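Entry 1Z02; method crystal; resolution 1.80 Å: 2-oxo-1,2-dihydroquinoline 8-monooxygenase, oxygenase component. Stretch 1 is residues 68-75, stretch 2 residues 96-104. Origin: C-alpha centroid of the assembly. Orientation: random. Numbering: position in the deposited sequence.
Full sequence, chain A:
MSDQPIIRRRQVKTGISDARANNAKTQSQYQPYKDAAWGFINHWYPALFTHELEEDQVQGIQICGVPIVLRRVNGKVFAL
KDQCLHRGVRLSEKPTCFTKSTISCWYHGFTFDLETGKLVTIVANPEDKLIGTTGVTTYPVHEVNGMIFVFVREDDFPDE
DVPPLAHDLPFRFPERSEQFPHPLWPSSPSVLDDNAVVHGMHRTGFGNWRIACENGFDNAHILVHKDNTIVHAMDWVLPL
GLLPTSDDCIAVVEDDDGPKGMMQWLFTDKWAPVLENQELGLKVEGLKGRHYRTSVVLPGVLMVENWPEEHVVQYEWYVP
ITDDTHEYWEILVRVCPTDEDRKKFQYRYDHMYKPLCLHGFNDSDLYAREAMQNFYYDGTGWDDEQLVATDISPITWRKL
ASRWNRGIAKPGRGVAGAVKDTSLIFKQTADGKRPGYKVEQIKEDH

Stretch 1, residues 68-75: IVLRRVNG
Stretch 2 96-104: TCFTKSTIS

Residues 68-75 supply an extended strand, running from before Ile68 through Val73, followed by a short turn at Asn74 and Gly75. Residues 96-104 fold back on themselves: Thr96 and Ser104 are joined by a backbone hydrogen bond from Ser104 N to Thr96 O (2.8 Å), and the loop between them leads into a short strand at 102-104. No backbone hydrogen bond links the two stretches; side chains of the first reach across to the second, and together they bury 349 Å². The CA atoms of Arg71 and Ile103 lie 8.4 Å apart, those of Val73 and Lys100 6.2 Å, so the gap is narrower at the later pair.

The strand has regular beta angles, with phi between -145° and -104° and psi between 124° and 148°. Its alternation sets the pattern of contacts: Val69, Arg71 and Val73 direct their CA-to-CB bonds toward the second stretch, whereas Leu70 points away and Ile68 and Arg72 are out of reach.

Val69, with chi1 at 58° (p), begins the interface. Its CG2 lies 4.1 Å from Ile103 CD1, a buried apolar contact between two branched aliphatic side chains. Ile103 (phi/psi -147°/133°) extends to meet it with both chi angles t, which carries CD1 far from its own backbone.

Arg71 is the centre of the contact and has the largest covered area, 97 Å². Its chi1, chi2 and chi3 are all t and chi4 is -162°, so the chain is almost fully extended and delivers the guanidinium into the loop. There Arg71 NH2 donates a hydrogen bond to Thr99 O (2.9 Å, nearly linear at 171°), and the same Arg71 NH2 lies 2.8 Å from Thr102 O. Both carbonyl oxygens sit at the edge of the guanidinium, near its plane, while Cys97 CB packs over one face, 3.5 Å from Arg71 NH2. Cys97 (-130°/129°, chi1 m) points toward the strand. Thr99 (-139°/170°) and Thr102 (-138°/176°) turn their side chains away, both with chi1 p, and their OG1 atoms share a hydrogen bond of 2.7 Å that ties the two ends of this turn together. Between them, Lys100 (-72°/-17°) and Ser101 (-110°/8°) bend the chain. The long cationic side chain of Arg71 suits this place, because its NH2 reaches the loop's carbonyl oxygens; Arg71 NH1 is hydrogen-bonded elsewhere in the structure.

Arg72 takes no part in the contact: Arg72 NH2 donates to Gly75 O (2.9 Å, 135°), with chi3 at -61° (m), and its guanidinium is also hydrogen-bonded elsewhere in the structure.

Val73, chi1 t, packs tightly against Lys100: Val73 CG1 is 3.0 Å from Lys100 O and 3.4 Å from Lys100 CD. The lysine leaves its backbone sideways with chi angles m, m, t, m, laying its aliphatic portion beside the valine.

Asn74 then departs from the strand at 57°/41°. Its CB points sideways, but the side chain (chi1 m, chi2 -43°) brings Asn74 OD1 to 3.9 Å from Lys100 CE. Gly75 follows at 82°/-19°, where a CB would be jammed against the preceding carbonyl oxygen, so glycine fits the turn.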

# COMPACT_ATOMS: atom_id res chain seq x y z
N ILE A 68 4.87 -19.82 11.25
CA ILE A 68 4.83 -21.19 11.76
C ILE A 68 4.15 -22.15 10.78
O ILE A 68 3.13 -21.82 10.19
CB ILE A 68 4.04 -21.22 13.09
CG1 ILE A 68 4.73 -20.33 14.13
CG2 ILE A 68 3.95 -22.65 13.61
CD1 ILE A 68 3.92 -20.09 15.42
N VAL A 69 4.71 -23.34 10.63
CA VAL A 69 4.14 -24.34 9.76
C VAL A 69 3.81 -25.57 10.60
O VAL A 69 4.59 -25.98 11.47
CB VAL A 69 5.12 -24.72 8.62
CG1 VAL A 69 6.43 -25.22 9.22
CG2 VAL A 69 4.49 -25.77 7.71
N LEU A 70 2.62 -26.14 10.38
CA LEU A 70 2.18 -27.31 11.14
C LEU A 70 1.88 -28.49 10.23
O LEU A 70 1.45 -28.32 9.08
CB LEU A 70 0.93 -27.00 11.96
CG LEU A 70 0.93 -25.86 13.00
CD1 LEU A 70 0.69 -24.54 12.31
CD2 LEU A 70 -0.15 -26.13 14.01
N ARG A 71 2.12 -29.68 10.75
CA ARG A 71 1.85 -30.91 10.01
C ARG A 71 1.39 -32.00 10.96
O ARG A 71 1.92 -32.12 12.07
CB ARG A 71 3.10 -31.41 9.27
CG ARG A 71 2.83 -32.70 8.48
CD ARG A 71 4.10 -33.38 7.99
NE ARG A 71 3.78 -34.59 7.25
CZ ARG A 71 4.65 -35.57 6.99
NH1 ARG A 71 4.26 -36.64 6.30
NH2 ARG A 71 5.90 -35.50 7.43
N ARG A 72 0.39 -32.77 10.56
CA ARG A 72 -0.09 -33.86 11.41
C ARG A 72 0.44 -35.17 10.85
O ARG A 72 0.22 -35.48 9.68
CB ARG A 72 -1.61 -33.91 11.45
CG ARG A 72 -2.15 -35.02 12.36
CD ARG A 72 -3.65 -35.23 12.20
NE ARG A 72 -4.44 -34.04 12.54
CZ ARG A 72 -4.66 -33.61 13.78
NH1 ARG A 72 -5.39 -32.53 13.98
NH2 ARG A 72 -4.16 -34.27 14.81
N VAL A 73 1.15 -35.93 11.68
CA VAL A 73 1.68 -37.21 11.26
C VAL A 73 1.35 -38.27 12.31
O VAL A 73 1.69 -38.12 13.48
CB VAL A 73 3.20 -37.16 11.09
CG1 VAL A 73 3.70 -38.50 10.56
CG2 VAL A 73 3.57 -36.08 10.11
N ASN A 74 0.68 -39.33 11.87
CA ASN A 74 0.27 -40.41 12.77
C ASN A 74 -0.60 -39.85 13.89
O ASN A 74 -0.46 -40.23 15.05
CB ASN A 74 1.49 -41.12 13.38
CG ASN A 74 2.36 -41.79 12.33
OD1 ASN A 74 1.86 -42.43 11.40
ND2 ASN A 74 3.67 -41.65 12.47
N GLY A 75 -1.48 -38.93 13.54
CA GLY A 75 -2.37 -38.34 14.52
C GLY A 75 -1.78 -37.21 15.34
O GLY A 75 -2.52 -36.44 15.94
N THR A 96 5.89 -30.38 1.12
CA THR A 96 6.75 -31.43 0.59
C THR A 96 7.39 -32.24 1.71
O THR A 96 8.30 -31.77 2.38
CB THR A 96 7.87 -30.83 -0.29
OG1 THR A 96 7.28 -30.05 -1.34
CG2 THR A 96 8.73 -31.93 -0.88
N CYS A 97 6.91 -33.46 1.91
CA CYS A 97 7.44 -34.34 2.96
C CYS A 97 7.76 -35.72 2.40
O CYS A 97 6.92 -36.36 1.76
CB CYS A 97 6.44 -34.46 4.10
SG CYS A 97 5.91 -32.88 4.82
N PHE A 98 8.98 -36.19 2.65
CA PHE A 98 9.38 -37.49 2.15
C PHE A 98 9.27 -38.63 3.16
O PHE A 98 9.23 -39.80 2.77
CB PHE A 98 10.81 -37.42 1.59
CG PHE A 98 10.94 -36.52 0.40
CD1 PHE A 98 11.39 -35.21 0.55
CD2 PHE A 98 10.58 -36.96 -0.87
CE1 PHE A 98 11.47 -34.35 -0.55
CE2 PHE A 98 10.66 -36.11 -1.98
CZ PHE A 98 11.10 -34.81 -1.81
N THR A 99 9.22 -38.29 4.44
CA THR A 99 9.09 -39.29 5.49
C THR A 99 8.12 -38.81 6.56
O THR A 99 7.70 -37.66 6.55
CB THR A 99 10.46 -39.60 6.16
OG1 THR A 99 10.97 -38.42 6.79
CG2 THR A 99 11.46 -40.10 5.12
N LYS A 100 7.76 -39.72 7.47
CA LYS A 100 6.83 -39.43 8.55
C LYS A 100 7.40 -38.53 9.64
O LYS A 100 6.66 -37.96 10.43
CB LYS A 100 6.37 -40.73 9.20
CG LYS A 100 5.43 -41.58 8.36
CD LYS A 100 4.06 -40.94 8.26
CE LYS A 100 3.06 -41.91 7.69
NZ LYS A 100 3.51 -42.48 6.39
N SER A 101 8.73 -38.39 9.68
CA SER A 101 9.36 -37.59 10.71
C SER A 101 10.00 -36.29 10.22
O SER A 101 10.67 -35.61 11.00
CB SER A 101 10.43 -38.42 11.41
OG SER A 101 11.49 -38.72 10.50
N THR A 102 9.79 -35.93 8.96
CA THR A 102 10.41 -34.71 8.45
C THR A 102 9.50 -33.86 7.58
O THR A 102 8.36 -34.24 7.28
CB THR A 102 11.66 -35.04 7.60
OG1 THR A 102 11.26 -35.74 6.41
CG2 THR A 102 12.62 -35.91 8.40
N ILE A 103 10.02 -32.71 7.18
CA ILE A 103 9.36 -31.79 6.27
C ILE A 103 10.50 -31.15 5.49
O ILE A 103 11.51 -30.75 6.07
CB ILE A 103 8.51 -30.69 6.99
CG1 ILE A 103 7.77 -29.86 5.93
CG2 ILE A 103 9.40 -29.80 7.86
CD1 ILE A 103 6.87 -28.80 6.45
N SER A 104 10.36 -31.08 4.17
CA SER A 104 11.42 -30.51 3.36
C SER A 104 11.02 -29.21 2.72
O SER A 104 9.83 -28.92 2.56
CB SER A 104 11.83 -31.49 2.27
OG SER A 104 12.28 -32.71 2.83